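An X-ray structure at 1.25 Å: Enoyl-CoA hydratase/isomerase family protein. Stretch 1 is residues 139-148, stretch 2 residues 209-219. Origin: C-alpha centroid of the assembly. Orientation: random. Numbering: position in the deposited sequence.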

# COMPACT_ATOMS: atom_id res chain seq x y z
N TYR A 139 -7.74 -17.14 5.69
CA TYR A 139 -8.24 -15.90 5.11
C TYR A 139 -8.30 -14.74 6.11
O TYR A 139 -7.94 -13.61 5.77
CB TYR A 139 -9.60 -16.11 4.44
CG TYR A 139 -9.52 -16.87 3.14
CD1 TYR A 139 -9.04 -16.27 1.99
CD2 TYR A 139 -9.94 -18.20 3.05
CE1 TYR A 139 -8.97 -16.96 0.78
CE2 TYR A 139 -9.87 -18.89 1.86
CZ TYR A 139 -9.39 -18.27 0.73
OH TYR A 139 -9.32 -18.95 -0.46
N ALA A 140 -8.73 -15.01 7.34
CA ALA A 140 -8.82 -13.94 8.33
C ALA A 140 -7.45 -13.33 8.61
O ALA A 140 -7.32 -12.11 8.77
CB ALA A 140 -9.47 -14.42 9.62
N ALA A 141 -6.42 -14.17 8.66
CA ALA A 141 -5.05 -13.71 8.89
C ALA A 141 -4.55 -12.88 7.71
O ALA A 141 -3.90 -11.85 7.89
CB ALA A 141 -4.12 -14.89 9.13
N LEU A 142 -4.85 -13.35 6.50
CA LEU A 142 -4.50 -12.59 5.31
C LEU A 142 -5.10 -11.18 5.36
O LEU A 142 -4.42 -10.21 5.04
CB LEU A 142 -4.94 -13.33 4.04
CG LEU A 142 -4.17 -14.61 3.72
CD1 LEU A 142 -4.82 -15.34 2.54
CD2 LEU A 142 -2.72 -14.31 3.43
N GLU A 143 -6.36 -11.09 5.76
CA GLU A 143 -7.03 -9.79 5.80
C GLU A 143 -6.40 -8.86 6.84
O GLU A 143 -6.28 -7.65 6.61
CB GLU A 143 -8.52 -9.99 6.04
CG GLU A 143 -9.21 -10.74 4.90
CD GLU A 143 -9.28 -9.92 3.61
OE1 GLU A 143 -9.16 -8.68 3.66
OE2 GLU A 143 -9.45 -10.53 2.52
N ILE A 144 -6.00 -9.42 7.98
CA ILE A 144 -5.32 -8.63 9.01
C ILE A 144 -4.02 -8.06 8.44
O ILE A 144 -3.74 -6.87 8.58
CB ILE A 144 -5.05 -9.47 10.27
CG1 ILE A 144 -6.38 -9.82 10.94
CG2 ILE A 144 -4.16 -8.71 11.24
CD1 ILE A 144 -6.28 -10.93 11.96
N MET A 145 -3.23 -8.90 7.78
CA MET A 145 -1.97 -8.43 7.23
C MET A 145 -2.18 -7.45 6.09
O MET A 145 -1.45 -6.45 5.97
CB MET A 145 -1.10 -9.60 6.77
CG MET A 145 -0.38 -10.24 7.93
SD MET A 145 0.74 -11.53 7.41
CE MET A 145 -0.44 -12.65 6.85
N LYS A 146 -3.18 -7.72 5.26
CA LYS A 146 -3.46 -6.89 4.10
C LYS A 146 -3.81 -5.46 4.53
O LYS A 146 -3.56 -4.51 3.80
CB LYS A 146 -4.60 -7.48 3.28
CG LYS A 146 -4.68 -6.92 1.87
CD LYS A 146 -6.00 -7.27 1.19
CE LYS A 146 -6.22 -8.76 1.09
NZ LYS A 146 -7.52 -9.04 0.42
N LEU A 147 -4.39 -5.32 5.72
CA LEU A 147 -4.80 -4.03 6.24
C LEU A 147 -3.61 -3.14 6.58
O LEU A 147 -3.74 -1.91 6.60
CB LEU A 147 -5.69 -4.24 7.47
CG LEU A 147 -6.26 -2.99 8.15
CD1 LEU A 147 -7.18 -2.23 7.20
CD2 LEU A 147 -7.00 -3.39 9.41
N ARG A 148 -2.45 -3.74 6.83
CA ARG A 148 -1.30 -2.98 7.35
C ARG A 148 -0.07 -2.98 6.44
O ARG A 148 0.70 -2.02 6.45
CB ARG A 148 -0.89 -3.47 8.75
CG ARG A 148 -1.99 -3.47 9.81
CD ARG A 148 -2.69 -2.13 9.94
NE ARG A 148 -1.99 -1.11 10.72
CZ ARG A 148 -2.11 -0.99 12.04
NH1 ARG A 148 -1.51 0.01 12.68
NH2 ARG A 148 -2.83 -1.86 12.72
N ARG A 209 -14.42 3.31 10.17
CA ARG A 209 -14.53 3.66 8.76
C ARG A 209 -13.27 3.26 8.00
O ARG A 209 -13.34 2.76 6.88
CB ARG A 209 -14.77 5.16 8.59
CG ARG A 209 -16.13 5.63 9.09
CD ARG A 209 -16.33 7.10 8.79
NE ARG A 209 -17.67 7.52 9.17
CZ ARG A 209 -18.23 8.67 8.81
NH1 ARG A 209 -17.56 9.55 8.08
NH2 ARG A 209 -19.47 8.94 9.20
N SER A 210 -12.11 3.46 8.63
CA SER A 210 -10.83 3.17 7.99
C SER A 210 -10.54 1.68 7.90
O SER A 210 -9.59 1.28 7.24
CB SER A 210 -9.68 3.88 8.70
OG SER A 210 -9.30 3.20 9.88
N ARG A 211 -11.38 0.85 8.53
CA ARG A 211 -11.17 -0.60 8.58
C ARG A 211 -12.40 -1.40 8.16
O ARG A 211 -12.42 -2.62 8.32
CB ARG A 211 -10.77 -1.01 10.01
CG ARG A 211 -9.49 -0.36 10.45
CD ARG A 211 -9.18 -0.57 11.92
NE ARG A 211 -7.96 0.16 12.24
CZ ARG A 211 -7.42 0.26 13.44
NH1 ARG A 211 -7.99 -0.32 14.49
NH2 ARG A 211 -6.29 0.94 13.60
N ALA A 212 -13.40 -0.73 7.61
CA ALA A 212 -14.70 -1.37 7.40
C ALA A 212 -14.64 -2.64 6.56
O ALA A 212 -15.20 -3.67 6.94
CB ALA A 212 -15.68 -0.36 6.81
N ASP A 213 -13.99 -2.56 5.40
CA ASP A 213 -13.94 -3.71 4.50
C ASP A 213 -13.12 -4.83 5.10
O ASP A 213 -13.46 -6.01 4.97
CB ASP A 213 -13.36 -3.31 3.14
CG ASP A 213 -14.31 -2.45 2.33
OD1 ASP A 213 -15.48 -2.30 2.73
OD2 ASP A 213 -13.88 -1.94 1.27
N ALA A 214 -12.03 -4.48 5.77
CA ALA A 214 -11.19 -5.47 6.42
C ALA A 214 -11.96 -6.21 7.51
O ALA A 214 -11.89 -7.43 7.61
CB ALA A 214 -9.94 -4.83 6.98
N LEU A 215 -12.71 -5.46 8.32
CA LEU A 215 -13.51 -6.07 9.38
C LEU A 215 -14.56 -7.03 8.82
O LEU A 215 -14.74 -8.13 9.33
CB LEU A 215 -14.16 -4.99 10.26
CG LEU A 215 -13.17 -4.25 11.17
CD1 LEU A 215 -13.79 -2.99 11.78
CD2 LEU A 215 -12.65 -5.18 12.25
N THR A 216 -15.23 -6.61 7.75
CA THR A 216 -16.20 -7.47 7.10
C THR A 216 -15.54 -8.76 6.61
O THR A 216 -16.09 -9.85 6.78
CB THR A 216 -16.85 -6.73 5.93
OG1 THR A 216 -17.57 -5.60 6.44
CG2 THR A 216 -17.80 -7.64 5.16
N ALA A 217 -14.36 -8.63 6.03
CA ALA A 217 -13.65 -9.79 5.50
C ALA A 217 -13.10 -10.69 6.62
O ALA A 217 -13.06 -11.91 6.48
CB ALA A 217 -12.55 -9.37 4.55
N ILE A 218 -12.67 -10.08 7.72
CA ILE A 218 -12.24 -10.86 8.87
C ILE A 218 -13.41 -11.66 9.44
O ILE A 218 -13.26 -12.83 9.76
CB ILE A 218 -11.60 -9.95 9.94
CG1 ILE A 218 -10.26 -9.42 9.43
CG2 ILE A 218 -11.40 -10.70 11.24
CD1 ILE A 218 -9.69 -8.26 10.23
N ARG A 219 -14.57 -11.02 9.55
CA ARG A 219 -15.77 -11.72 9.98
C ARG A 219 -16.06 -12.92 9.07
O ARG A 219 -16.34 -14.02 9.55
CB ARG A 219 -16.97 -10.77 9.98
CG ARG A 219 -18.30 -11.42 10.31
CD ARG A 219 -18.26 -12.08 11.68
NE ARG A 219 -17.72 -11.17 12.69
CZ ARG A 219 -17.23 -11.56 13.86
NH1 ARG A 219 -17.20 -12.85 14.17
NH2 ARG A 219 -16.76 -10.65 14.71

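Two helices from one chain, far apart in sequence, lie side by side and run in nearly opposite directions: their axes make an angle of 166° and approach to 8.5 Å. Each of the two closest backbone pairs has an alanine on one side: Ala140 CA and Ile218 CA are 4.6 Å apart, Glu143 CA and Ala214 CA 6.0 Å. The contact buries 417 Å², both sides summed.

Each helix largely satisfies its own backbone. In the first, the i to i+4 bonds run in sequence from Glu143 N to Tyr139 O (3.0 Å) through Leu147 N to Glu143 O (3.1 Å). The second is kinked: the N atoms of Asp213 and Ala214 have no bond to the turn before, and the regular pattern resumes with Leu215 N to Arg211 O at 2.9 Å. No hydrogen bond crosses between the stretches, so their direct contact rests on shape and apolar packing.

That packing has two centers. At one end Ile218, whose CA-to-CB bond points sideways, turns its tip inward: its CD1 meets Ile144 CG1 at 3.7 Å, and its CG1 lies 4.0 Å from Ala140 O and 3.9 Å from Glu143 CB. Both isoleucines use the m, t rotamer, and in both the end of the side chain comes nearer to the partner helix than the sideways CB would suggest. At the other end Leu147 points toward the second helix in a t, p rotamer. Its CD1 sits 3.8 Å from Ala214 CB, and its CD2 reaches 4.1 Å from Arg211 CG, an aliphatic part of a charged side chain. The leucine thus spreads its two methyls over the kinked segment.

Charged residues are part of the contact too: Glu143 lies between the two apolar clusters and points toward the second helix. Its CD packs 3.4 Å from Ala217 CB, a van der Waals contact with a methyl that offers no polar partner. The carboxylate finds its partner within its own helix instead: Lys146 NZ donates to Glu143 OE2 at 3.2 Å, a salt bridge one turn along. Near Leu147, two guanidinium groups come close, Arg148 NH2 to Arg211 NH2 at 4.5 Å. These like charges give no attraction to each other, but both groups are hydrogen-bonded elsewhere in the structure. The rule to read here is that a charged residue can face a methyl in a helix contact when its carboxylate is paired along its own helix.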